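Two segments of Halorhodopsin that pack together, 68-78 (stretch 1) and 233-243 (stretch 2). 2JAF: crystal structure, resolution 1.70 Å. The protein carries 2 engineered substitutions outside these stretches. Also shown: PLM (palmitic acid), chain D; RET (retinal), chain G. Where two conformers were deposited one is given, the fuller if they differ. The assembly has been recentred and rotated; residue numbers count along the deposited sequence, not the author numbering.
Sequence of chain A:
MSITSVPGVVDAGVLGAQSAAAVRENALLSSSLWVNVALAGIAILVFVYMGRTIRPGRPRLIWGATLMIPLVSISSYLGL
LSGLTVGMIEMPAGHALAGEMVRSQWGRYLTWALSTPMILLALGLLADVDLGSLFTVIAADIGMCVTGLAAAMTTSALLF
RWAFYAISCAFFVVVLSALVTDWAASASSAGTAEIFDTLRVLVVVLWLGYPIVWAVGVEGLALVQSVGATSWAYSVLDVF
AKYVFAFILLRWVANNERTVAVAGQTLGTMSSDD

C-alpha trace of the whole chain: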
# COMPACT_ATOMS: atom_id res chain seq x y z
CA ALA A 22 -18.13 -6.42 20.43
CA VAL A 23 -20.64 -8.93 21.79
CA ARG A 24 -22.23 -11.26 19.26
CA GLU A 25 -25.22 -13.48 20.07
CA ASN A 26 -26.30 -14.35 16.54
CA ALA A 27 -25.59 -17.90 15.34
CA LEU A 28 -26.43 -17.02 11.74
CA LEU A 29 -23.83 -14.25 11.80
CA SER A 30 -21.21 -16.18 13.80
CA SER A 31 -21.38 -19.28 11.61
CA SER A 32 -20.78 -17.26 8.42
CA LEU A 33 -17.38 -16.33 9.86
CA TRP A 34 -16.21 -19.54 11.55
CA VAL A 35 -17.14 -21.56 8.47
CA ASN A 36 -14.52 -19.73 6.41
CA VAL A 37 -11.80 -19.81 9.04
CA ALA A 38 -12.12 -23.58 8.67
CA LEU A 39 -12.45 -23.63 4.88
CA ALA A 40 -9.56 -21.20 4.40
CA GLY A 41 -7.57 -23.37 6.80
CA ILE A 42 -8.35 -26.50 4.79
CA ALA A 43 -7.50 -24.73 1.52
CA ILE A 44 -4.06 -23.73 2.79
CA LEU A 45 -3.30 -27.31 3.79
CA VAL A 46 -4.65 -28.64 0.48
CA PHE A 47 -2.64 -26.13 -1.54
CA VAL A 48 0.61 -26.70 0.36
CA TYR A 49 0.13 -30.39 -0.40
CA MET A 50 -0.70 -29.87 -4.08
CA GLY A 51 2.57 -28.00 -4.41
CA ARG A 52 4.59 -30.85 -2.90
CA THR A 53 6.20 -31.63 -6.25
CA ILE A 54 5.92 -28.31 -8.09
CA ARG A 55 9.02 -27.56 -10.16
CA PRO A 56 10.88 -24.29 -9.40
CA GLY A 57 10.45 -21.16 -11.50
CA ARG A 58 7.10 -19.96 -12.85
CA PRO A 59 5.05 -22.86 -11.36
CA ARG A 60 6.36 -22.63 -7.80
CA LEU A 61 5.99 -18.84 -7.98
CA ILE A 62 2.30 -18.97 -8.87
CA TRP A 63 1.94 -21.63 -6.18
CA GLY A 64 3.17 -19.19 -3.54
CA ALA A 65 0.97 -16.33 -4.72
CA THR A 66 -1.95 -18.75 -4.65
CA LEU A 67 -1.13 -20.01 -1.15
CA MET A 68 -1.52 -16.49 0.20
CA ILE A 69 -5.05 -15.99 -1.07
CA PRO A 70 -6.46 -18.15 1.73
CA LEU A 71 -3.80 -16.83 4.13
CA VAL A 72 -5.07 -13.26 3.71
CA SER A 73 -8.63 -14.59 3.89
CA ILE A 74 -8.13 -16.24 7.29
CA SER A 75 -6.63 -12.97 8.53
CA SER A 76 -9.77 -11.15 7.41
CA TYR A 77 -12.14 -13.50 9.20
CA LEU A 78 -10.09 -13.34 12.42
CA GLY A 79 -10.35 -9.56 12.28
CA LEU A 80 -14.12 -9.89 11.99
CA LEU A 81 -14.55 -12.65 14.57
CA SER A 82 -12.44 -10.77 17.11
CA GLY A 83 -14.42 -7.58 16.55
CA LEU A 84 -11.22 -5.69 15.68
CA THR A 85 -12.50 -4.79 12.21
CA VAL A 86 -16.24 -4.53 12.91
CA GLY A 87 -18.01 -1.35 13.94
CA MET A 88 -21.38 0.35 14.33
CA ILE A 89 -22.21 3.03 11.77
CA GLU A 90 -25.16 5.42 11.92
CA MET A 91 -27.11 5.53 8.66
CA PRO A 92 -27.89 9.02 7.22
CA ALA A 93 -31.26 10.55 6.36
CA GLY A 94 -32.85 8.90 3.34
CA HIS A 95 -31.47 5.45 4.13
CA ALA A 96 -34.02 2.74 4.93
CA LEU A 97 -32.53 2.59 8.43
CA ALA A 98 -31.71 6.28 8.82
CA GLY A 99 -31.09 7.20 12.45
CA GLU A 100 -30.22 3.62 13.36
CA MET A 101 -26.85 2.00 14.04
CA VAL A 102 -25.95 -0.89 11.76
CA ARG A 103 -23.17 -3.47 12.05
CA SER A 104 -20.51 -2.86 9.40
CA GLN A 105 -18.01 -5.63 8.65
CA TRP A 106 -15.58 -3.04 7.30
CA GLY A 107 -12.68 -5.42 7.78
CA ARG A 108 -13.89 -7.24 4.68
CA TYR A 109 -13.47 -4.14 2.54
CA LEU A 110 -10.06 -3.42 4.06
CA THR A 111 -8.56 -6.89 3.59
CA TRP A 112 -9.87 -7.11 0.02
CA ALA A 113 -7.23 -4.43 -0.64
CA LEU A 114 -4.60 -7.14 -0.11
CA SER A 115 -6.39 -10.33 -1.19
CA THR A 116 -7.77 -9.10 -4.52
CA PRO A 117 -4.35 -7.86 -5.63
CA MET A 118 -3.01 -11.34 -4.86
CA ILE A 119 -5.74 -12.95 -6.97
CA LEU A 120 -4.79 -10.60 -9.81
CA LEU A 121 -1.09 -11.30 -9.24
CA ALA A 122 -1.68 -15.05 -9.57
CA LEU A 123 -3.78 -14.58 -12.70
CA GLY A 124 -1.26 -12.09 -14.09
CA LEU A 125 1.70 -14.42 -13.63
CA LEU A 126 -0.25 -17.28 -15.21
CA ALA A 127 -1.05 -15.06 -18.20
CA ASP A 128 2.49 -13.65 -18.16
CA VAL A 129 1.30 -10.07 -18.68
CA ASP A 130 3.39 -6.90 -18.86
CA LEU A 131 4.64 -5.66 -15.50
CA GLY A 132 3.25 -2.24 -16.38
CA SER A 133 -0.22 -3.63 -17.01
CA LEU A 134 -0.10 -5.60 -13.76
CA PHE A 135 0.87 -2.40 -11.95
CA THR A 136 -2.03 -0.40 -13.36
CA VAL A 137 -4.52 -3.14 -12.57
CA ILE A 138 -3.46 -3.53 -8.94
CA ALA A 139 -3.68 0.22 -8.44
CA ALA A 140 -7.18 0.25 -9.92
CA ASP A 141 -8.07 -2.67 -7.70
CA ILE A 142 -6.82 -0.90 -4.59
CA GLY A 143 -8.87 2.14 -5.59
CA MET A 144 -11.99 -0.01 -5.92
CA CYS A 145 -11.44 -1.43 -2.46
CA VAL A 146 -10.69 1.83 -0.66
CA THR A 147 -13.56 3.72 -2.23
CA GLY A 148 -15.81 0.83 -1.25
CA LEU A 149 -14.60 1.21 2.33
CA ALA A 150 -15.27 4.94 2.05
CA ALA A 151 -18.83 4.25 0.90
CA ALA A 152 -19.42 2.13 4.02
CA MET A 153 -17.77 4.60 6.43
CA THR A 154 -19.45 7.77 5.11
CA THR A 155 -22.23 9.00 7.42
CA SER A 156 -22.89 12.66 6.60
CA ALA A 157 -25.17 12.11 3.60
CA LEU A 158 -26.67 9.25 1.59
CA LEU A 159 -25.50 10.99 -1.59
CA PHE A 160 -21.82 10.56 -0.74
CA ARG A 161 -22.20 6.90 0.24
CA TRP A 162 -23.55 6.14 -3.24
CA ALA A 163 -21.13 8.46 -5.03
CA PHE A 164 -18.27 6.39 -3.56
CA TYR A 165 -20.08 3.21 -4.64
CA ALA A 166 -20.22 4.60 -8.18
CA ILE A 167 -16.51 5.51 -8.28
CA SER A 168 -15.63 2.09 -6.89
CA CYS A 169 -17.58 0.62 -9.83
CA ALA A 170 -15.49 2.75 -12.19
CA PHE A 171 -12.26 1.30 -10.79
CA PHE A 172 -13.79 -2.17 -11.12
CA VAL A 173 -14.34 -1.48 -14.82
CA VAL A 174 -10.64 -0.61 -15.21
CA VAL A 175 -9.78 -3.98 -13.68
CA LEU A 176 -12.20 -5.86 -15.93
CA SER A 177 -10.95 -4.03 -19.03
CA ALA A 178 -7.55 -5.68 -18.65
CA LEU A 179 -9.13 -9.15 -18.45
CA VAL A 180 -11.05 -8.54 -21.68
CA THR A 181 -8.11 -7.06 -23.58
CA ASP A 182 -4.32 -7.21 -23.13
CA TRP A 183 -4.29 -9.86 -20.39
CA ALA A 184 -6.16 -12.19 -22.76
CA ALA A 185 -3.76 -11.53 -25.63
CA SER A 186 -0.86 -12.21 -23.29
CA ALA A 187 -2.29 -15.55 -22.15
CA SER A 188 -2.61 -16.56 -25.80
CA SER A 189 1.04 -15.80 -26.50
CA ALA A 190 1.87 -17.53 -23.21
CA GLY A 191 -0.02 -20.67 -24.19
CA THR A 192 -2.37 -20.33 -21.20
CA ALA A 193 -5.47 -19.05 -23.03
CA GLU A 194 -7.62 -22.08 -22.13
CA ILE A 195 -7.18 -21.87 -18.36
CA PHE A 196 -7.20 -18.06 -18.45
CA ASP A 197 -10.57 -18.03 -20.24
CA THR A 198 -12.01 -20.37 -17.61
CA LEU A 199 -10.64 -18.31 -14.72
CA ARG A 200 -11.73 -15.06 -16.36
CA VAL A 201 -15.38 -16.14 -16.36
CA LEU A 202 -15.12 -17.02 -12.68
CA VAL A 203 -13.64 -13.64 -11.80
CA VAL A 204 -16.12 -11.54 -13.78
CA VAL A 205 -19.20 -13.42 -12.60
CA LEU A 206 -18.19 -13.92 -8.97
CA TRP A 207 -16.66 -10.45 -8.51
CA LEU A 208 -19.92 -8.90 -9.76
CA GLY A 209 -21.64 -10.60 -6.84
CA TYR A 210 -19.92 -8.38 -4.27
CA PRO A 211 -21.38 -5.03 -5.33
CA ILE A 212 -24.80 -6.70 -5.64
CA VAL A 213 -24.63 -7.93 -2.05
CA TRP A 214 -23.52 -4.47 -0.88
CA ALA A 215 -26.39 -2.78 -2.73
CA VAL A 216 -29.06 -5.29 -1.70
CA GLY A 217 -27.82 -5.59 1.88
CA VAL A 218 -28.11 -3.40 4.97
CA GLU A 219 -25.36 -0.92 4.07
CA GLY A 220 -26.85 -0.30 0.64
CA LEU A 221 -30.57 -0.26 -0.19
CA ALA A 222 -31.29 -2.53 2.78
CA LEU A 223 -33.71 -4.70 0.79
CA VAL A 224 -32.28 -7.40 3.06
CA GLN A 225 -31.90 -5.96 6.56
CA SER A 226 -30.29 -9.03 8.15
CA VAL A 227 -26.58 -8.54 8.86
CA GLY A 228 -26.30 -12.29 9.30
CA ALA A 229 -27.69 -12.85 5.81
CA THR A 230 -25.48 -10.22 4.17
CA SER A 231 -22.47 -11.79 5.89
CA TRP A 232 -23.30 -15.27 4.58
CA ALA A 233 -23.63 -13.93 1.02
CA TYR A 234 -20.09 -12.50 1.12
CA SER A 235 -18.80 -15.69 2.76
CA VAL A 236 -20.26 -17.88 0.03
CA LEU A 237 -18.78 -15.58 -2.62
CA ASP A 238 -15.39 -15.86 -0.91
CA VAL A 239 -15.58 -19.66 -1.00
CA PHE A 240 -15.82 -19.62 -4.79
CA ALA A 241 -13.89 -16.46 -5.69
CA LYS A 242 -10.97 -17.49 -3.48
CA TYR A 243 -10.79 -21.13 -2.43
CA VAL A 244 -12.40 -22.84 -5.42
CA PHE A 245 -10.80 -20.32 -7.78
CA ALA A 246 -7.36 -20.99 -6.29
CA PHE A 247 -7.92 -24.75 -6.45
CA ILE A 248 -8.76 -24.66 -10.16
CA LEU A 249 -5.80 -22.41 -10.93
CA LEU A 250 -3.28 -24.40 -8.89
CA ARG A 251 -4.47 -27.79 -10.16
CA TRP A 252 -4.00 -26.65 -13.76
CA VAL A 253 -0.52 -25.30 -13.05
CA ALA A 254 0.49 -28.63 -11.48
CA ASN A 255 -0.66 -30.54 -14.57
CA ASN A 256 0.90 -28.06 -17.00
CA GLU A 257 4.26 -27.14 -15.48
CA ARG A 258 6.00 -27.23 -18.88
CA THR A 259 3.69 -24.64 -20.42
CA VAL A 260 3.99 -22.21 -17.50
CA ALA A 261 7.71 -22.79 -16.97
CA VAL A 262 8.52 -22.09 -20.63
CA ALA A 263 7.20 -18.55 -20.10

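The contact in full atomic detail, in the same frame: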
# COMPACT_ATOMS: atom_id res chain seq x y z
N MET A 68 -1.18 -17.65 -0.61
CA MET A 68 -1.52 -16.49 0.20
C MET A 68 -2.95 -15.99 0.10
O MET A 68 -3.38 -15.23 0.94
CB MET A 68 -0.57 -15.36 -0.11
CG MET A 68 0.79 -15.58 0.51
SD MET A 68 1.68 -14.07 0.46
CE MET A 68 2.43 -14.23 -1.16
N ILE A 69 -3.67 -16.42 -0.94
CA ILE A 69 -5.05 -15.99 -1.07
C ILE A 69 -5.82 -16.44 0.16
O ILE A 69 -6.49 -15.63 0.81
CB ILE A 69 -5.68 -16.55 -2.37
CG1 ILE A 69 -5.03 -15.87 -3.58
CG2 ILE A 69 -7.19 -16.32 -2.37
CD1 ILE A 69 -5.36 -16.49 -4.92
N PRO A 70 -5.72 -17.73 0.54
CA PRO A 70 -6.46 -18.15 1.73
C PRO A 70 -5.80 -17.65 3.02
O PRO A 70 -6.46 -17.55 4.06
CB PRO A 70 -6.47 -19.67 1.61
CG PRO A 70 -5.20 -19.97 0.87
CD PRO A 70 -5.19 -18.90 -0.19
N LEU A 71 -4.51 -17.34 2.96
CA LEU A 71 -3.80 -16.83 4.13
C LEU A 71 -4.35 -15.45 4.49
O LEU A 71 -4.63 -15.17 5.65
CB LEU A 71 -2.30 -16.73 3.84
CG LEU A 71 -1.52 -18.05 3.96
CD1 LEU A 71 -0.10 -17.86 3.46
CD2 LEU A 71 -1.52 -18.50 5.42
N VAL A 72 -4.52 -14.59 3.48
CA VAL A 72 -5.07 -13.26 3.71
C VAL A 72 -6.53 -13.39 4.15
O VAL A 72 -7.01 -12.64 5.01
CB VAL A 72 -5.01 -12.39 2.42
CG1 VAL A 72 -5.63 -11.00 2.68
CG2 VAL A 72 -3.56 -12.26 1.96
N SER A 73 -7.23 -14.35 3.55
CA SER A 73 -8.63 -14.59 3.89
C SER A 73 -8.81 -14.93 5.37
O SER A 73 -9.68 -14.37 6.04
CB SER A 73 -9.20 -15.71 3.02
OG SER A 73 -10.58 -15.90 3.27
N ILE A 74 -8.00 -15.86 5.88
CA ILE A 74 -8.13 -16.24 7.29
C ILE A 74 -7.91 -15.01 8.17
O ILE A 74 -8.61 -14.82 9.16
CB ILE A 74 -7.10 -17.31 7.71
CG1 ILE A 74 -7.35 -18.60 6.93
CG2 ILE A 74 -7.23 -17.59 9.21
CD1 ILE A 74 -6.43 -19.73 7.30
N SER A 75 -6.94 -14.19 7.79
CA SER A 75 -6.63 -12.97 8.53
C SER A 75 -7.87 -12.09 8.60
O SER A 75 -8.19 -11.52 9.64
CB SER A 75 -5.50 -12.20 7.85
OG SER A 75 -5.34 -10.92 8.44
N SER A 76 -8.57 -11.98 7.47
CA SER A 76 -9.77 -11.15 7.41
C SER A 76 -10.84 -11.65 8.37
O SER A 76 -11.40 -10.87 9.15
CB SER A 76 -10.34 -11.14 5.99
OG SER A 76 -11.49 -10.33 5.92
N TYR A 77 -11.13 -12.94 8.33
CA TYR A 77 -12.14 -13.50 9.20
C TYR A 77 -11.79 -13.40 10.69
O TYR A 77 -12.69 -13.25 11.52
CB TYR A 77 -12.46 -14.93 8.77
CG TYR A 77 -13.34 -14.94 7.53
CD1 TYR A 77 -14.71 -14.67 7.62
CD2 TYR A 77 -12.80 -15.14 6.26
CE1 TYR A 77 -15.51 -14.58 6.48
CE2 TYR A 77 -13.59 -15.06 5.11
CZ TYR A 77 -14.94 -14.78 5.23
OH TYR A 77 -15.72 -14.67 4.09
N LEU A 78 -10.51 -13.48 11.02
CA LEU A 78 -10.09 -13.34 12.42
C LEU A 78 -10.36 -11.90 12.86
O LEU A 78 -10.77 -11.65 13.99
CB LEU A 78 -8.60 -13.64 12.57
CG LEU A 78 -8.13 -15.06 12.22
CD1 LEU A 78 -6.61 -15.13 12.35
CD2 LEU A 78 -8.81 -16.06 13.15
N ALA A 233 -23.74 -14.12 2.46
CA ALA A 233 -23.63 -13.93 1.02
C ALA A 233 -22.16 -13.70 0.65
O ALA A 233 -21.64 -14.34 -0.27
CB ALA A 233 -24.50 -12.75 0.57
N TYR A 234 -21.51 -12.80 1.37
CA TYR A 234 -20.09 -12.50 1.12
C TYR A 234 -19.24 -13.75 1.36
O TYR A 234 -18.31 -14.04 0.60
CB TYR A 234 -19.60 -11.38 2.05
CG TYR A 234 -20.09 -9.98 1.73
CD1 TYR A 234 -19.91 -9.42 0.47
CD2 TYR A 234 -20.65 -9.18 2.73
CE1 TYR A 234 -20.27 -8.09 0.20
CE2 TYR A 234 -21.01 -7.85 2.48
CZ TYR A 234 -20.82 -7.32 1.22
OH TYR A 234 -21.14 -6.00 0.97
N SER A 235 -19.55 -14.48 2.43
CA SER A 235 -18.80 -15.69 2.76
C SER A 235 -18.90 -16.73 1.66
O SER A 235 -17.91 -17.36 1.32
CB SER A 235 -19.29 -16.28 4.09
OG SER A 235 -18.92 -15.43 5.17
N VAL A 236 -20.10 -16.91 1.11
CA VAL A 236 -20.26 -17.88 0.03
C VAL A 236 -19.48 -17.40 -1.20
O VAL A 236 -18.87 -18.20 -1.91
CB VAL A 236 -21.74 -18.06 -0.36
CG1 VAL A 236 -21.85 -18.88 -1.64
CG2 VAL A 236 -22.49 -18.74 0.78
N LEU A 237 -19.52 -16.10 -1.48
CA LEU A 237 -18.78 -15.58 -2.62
C LEU A 237 -17.29 -15.85 -2.43
O LEU A 237 -16.59 -16.25 -3.37
CB LEU A 237 -19.03 -14.08 -2.80
CG LEU A 237 -20.41 -13.73 -3.38
CD1 LEU A 237 -20.61 -12.23 -3.35
CD2 LEU A 237 -20.49 -14.26 -4.84
N ASP A 238 -16.80 -15.63 -1.21
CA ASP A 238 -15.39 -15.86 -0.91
C ASP A 238 -14.99 -17.32 -1.15
O ASP A 238 -13.90 -17.60 -1.64
CB ASP A 238 -15.09 -15.52 0.56
CG ASP A 238 -14.81 -14.04 0.78
OD1 ASP A 238 -14.83 -13.25 -0.18
OD2 ASP A 238 -14.55 -13.68 1.95
N VAL A 239 -15.88 -18.25 -0.81
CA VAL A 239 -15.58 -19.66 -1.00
C VAL A 239 -15.25 -19.95 -2.46
O VAL A 239 -14.28 -20.63 -2.76
CB VAL A 239 -16.76 -20.57 -0.56
CG1 VAL A 239 -16.50 -22.01 -1.00
CG2 VAL A 239 -16.92 -20.52 0.96
N PHE A 240 -16.05 -19.40 -3.37
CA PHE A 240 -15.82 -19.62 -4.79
C PHE A 240 -14.78 -18.70 -5.42
O PHE A 240 -13.92 -19.15 -6.19
CB PHE A 240 -17.15 -19.52 -5.55
CG PHE A 240 -18.10 -20.65 -5.24
CD1 PHE A 240 -17.92 -21.90 -5.82
CD2 PHE A 240 -19.11 -20.48 -4.30
CE1 PHE A 240 -18.73 -22.97 -5.46
CE2 PHE A 240 -19.93 -21.56 -3.93
CZ PHE A 240 -19.73 -22.80 -4.51
N ALA A 241 -14.84 -17.41 -5.10
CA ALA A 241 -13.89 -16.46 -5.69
C ALA A 241 -12.47 -16.64 -5.19
O ALA A 241 -11.52 -16.21 -5.85
CB ALA A 241 -14.36 -15.03 -5.45
N LYS A 242 -12.31 -17.26 -4.03
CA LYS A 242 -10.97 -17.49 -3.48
C LYS A 242 -10.52 -18.95 -3.43
O LYS A 242 -9.58 -19.34 -4.11
CB LYS A 242 -10.85 -16.92 -2.06
CG LYS A 242 -10.76 -15.42 -1.98
CD LYS A 242 -10.60 -14.99 -0.53
CE LYS A 242 -10.29 -13.52 -0.37
NZ LYS A 242 -11.37 -12.66 -0.84
N TYR A 243 -11.20 -19.74 -2.60
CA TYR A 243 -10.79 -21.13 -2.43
C TYR A 243 -10.96 -21.99 -3.67
O TYR A 243 -9.99 -22.62 -4.11
CB TYR A 243 -11.51 -21.76 -1.22
CG TYR A 243 -11.60 -20.85 -0.01
CD1 TYR A 243 -10.58 -19.94 0.29
CD2 TYR A 243 -12.73 -20.85 0.81
CE1 TYR A 243 -10.69 -19.05 1.36
CE2 TYR A 243 -12.86 -19.97 1.88
CZ TYR A 243 -11.84 -19.06 2.15
OH TYR A 243 -12.00 -18.14 3.15
C1 PLM D . -6.83 -7.86 8.98
O1 PLM D . -6.89 -7.89 10.22
O2 PLM D . -7.01 -8.88 8.28
C2 PLM D . -6.52 -6.52 8.33
C3 PLM D . -5.40 -6.52 7.29
C4 PLM D . -5.27 -5.11 6.75
C5 PLM D . -4.17 -5.06 5.71
C6 PLM D . -4.64 -4.50 4.39
C7 PLM D . -3.37 -4.25 3.59
C8 PLM D . -3.67 -3.67 2.22
C9 PLM D . -2.36 -3.48 1.48
CA PLM D . -2.59 -2.88 0.10
CB PLM D . -1.49 -2.97 -0.94
CC PLM D . -1.06 -4.36 -1.39
CD PLM D . -0.00 -4.21 -2.47
CE PLM D . 0.46 -5.58 -2.97
CF PLM D . 1.67 -5.37 -3.88
CG PLM D . 2.16 -6.70 -4.42
C1 RET G . -17.84 -3.04 -3.35
C2 RET G . -18.82 -1.79 -3.18
C3 RET G . -18.61 -0.60 -4.15
C4 RET G . -18.77 -1.08 -5.67
C5 RET G . -17.93 -2.36 -6.05
C6 RET G . -17.46 -3.35 -4.95
C7 RET G . -16.58 -4.49 -5.36
C8 RET G . -15.91 -5.44 -4.65
C9 RET G . -15.29 -6.61 -5.22
C10 RET G . -14.81 -7.43 -4.20
C11 RET G . -14.19 -8.64 -4.41
C12 RET G . -13.79 -9.42 -3.31
C13 RET G . -13.06 -10.67 -3.44
C14 RET G . -12.73 -11.24 -2.18
C15 RET G . -11.87 -12.30 -1.98
C16 RET G . -16.57 -2.63 -2.52
C17 RET G . -18.59 -4.28 -2.65
C18 RET G . -17.65 -2.54 -7.54
C19 RET G . -15.36 -6.94 -6.81
C20 RET G . -12.74 -11.31 -4.81
O HOH W 1 -11.87 -13.54 2.38

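The two helices run nearly antiparallel, their directions 156° apart and their axes 10.0 Å apart at closest approach, and the contact includes a lysine joined to retinal. Lys242 NZ lies 1.3 Å from RET C15, a covalent link. Its chain leaves the helix with chi1 m, is extended through chi2 and chi3 (t, t), and a p turn at chi4 sets NZ where it joins the retinal. The methylenes pack against carbon atoms of stretch 1: Ile69, m,t and directed toward the other helix, brings CG2 to 3.7 Å from Lys242 CG, while Ser73 CB sits 3.9 Å from Lys242 CD. Serine is small enough to border the arm and still offer a hydroxyl.

Asp238, one turn before the lysine, supplies the counter-charge. Its CA-to-CB bond points toward stretch 1, and with chi1 m the carboxylate can meet both NZ and Tyr77: Asp238 OD1 forms a salt bridge with Lys242 NZ at 3.6 Å, and Asp238 OD2 accepts a short hydrogen bond of 2.6 Å from Tyr77 OH. A tyrosine suits this place because its ring spans the gap; the Tyr77 and Ser235 CA atoms are 9.5 Å apart, against 6.6 Å for Ile69 CA and Lys242 CA. Chi1 m sends the ring across, and OD2 meets it at the edge, near the ring plane, as phenol bonding favours.

Ser73, chi1 t, joins two polar links. Its OG is 2.7 Å from Tyr243 OH in a hydrogen bond that either hydroxyl could donate, and 2.8 Å from a water that donates to Asp238 OD2 at 2.7 Å. The CA-to-CB bond of Tyr243 points sideways relative to stretch 1, yet the end of the side chain comes nearer, so the hydroxyl reaches Ser73 while Tyr243 CE1 packs 4.3 Å from Pro70 CB. Proline has no amide hydrogen, consistent with the kink here.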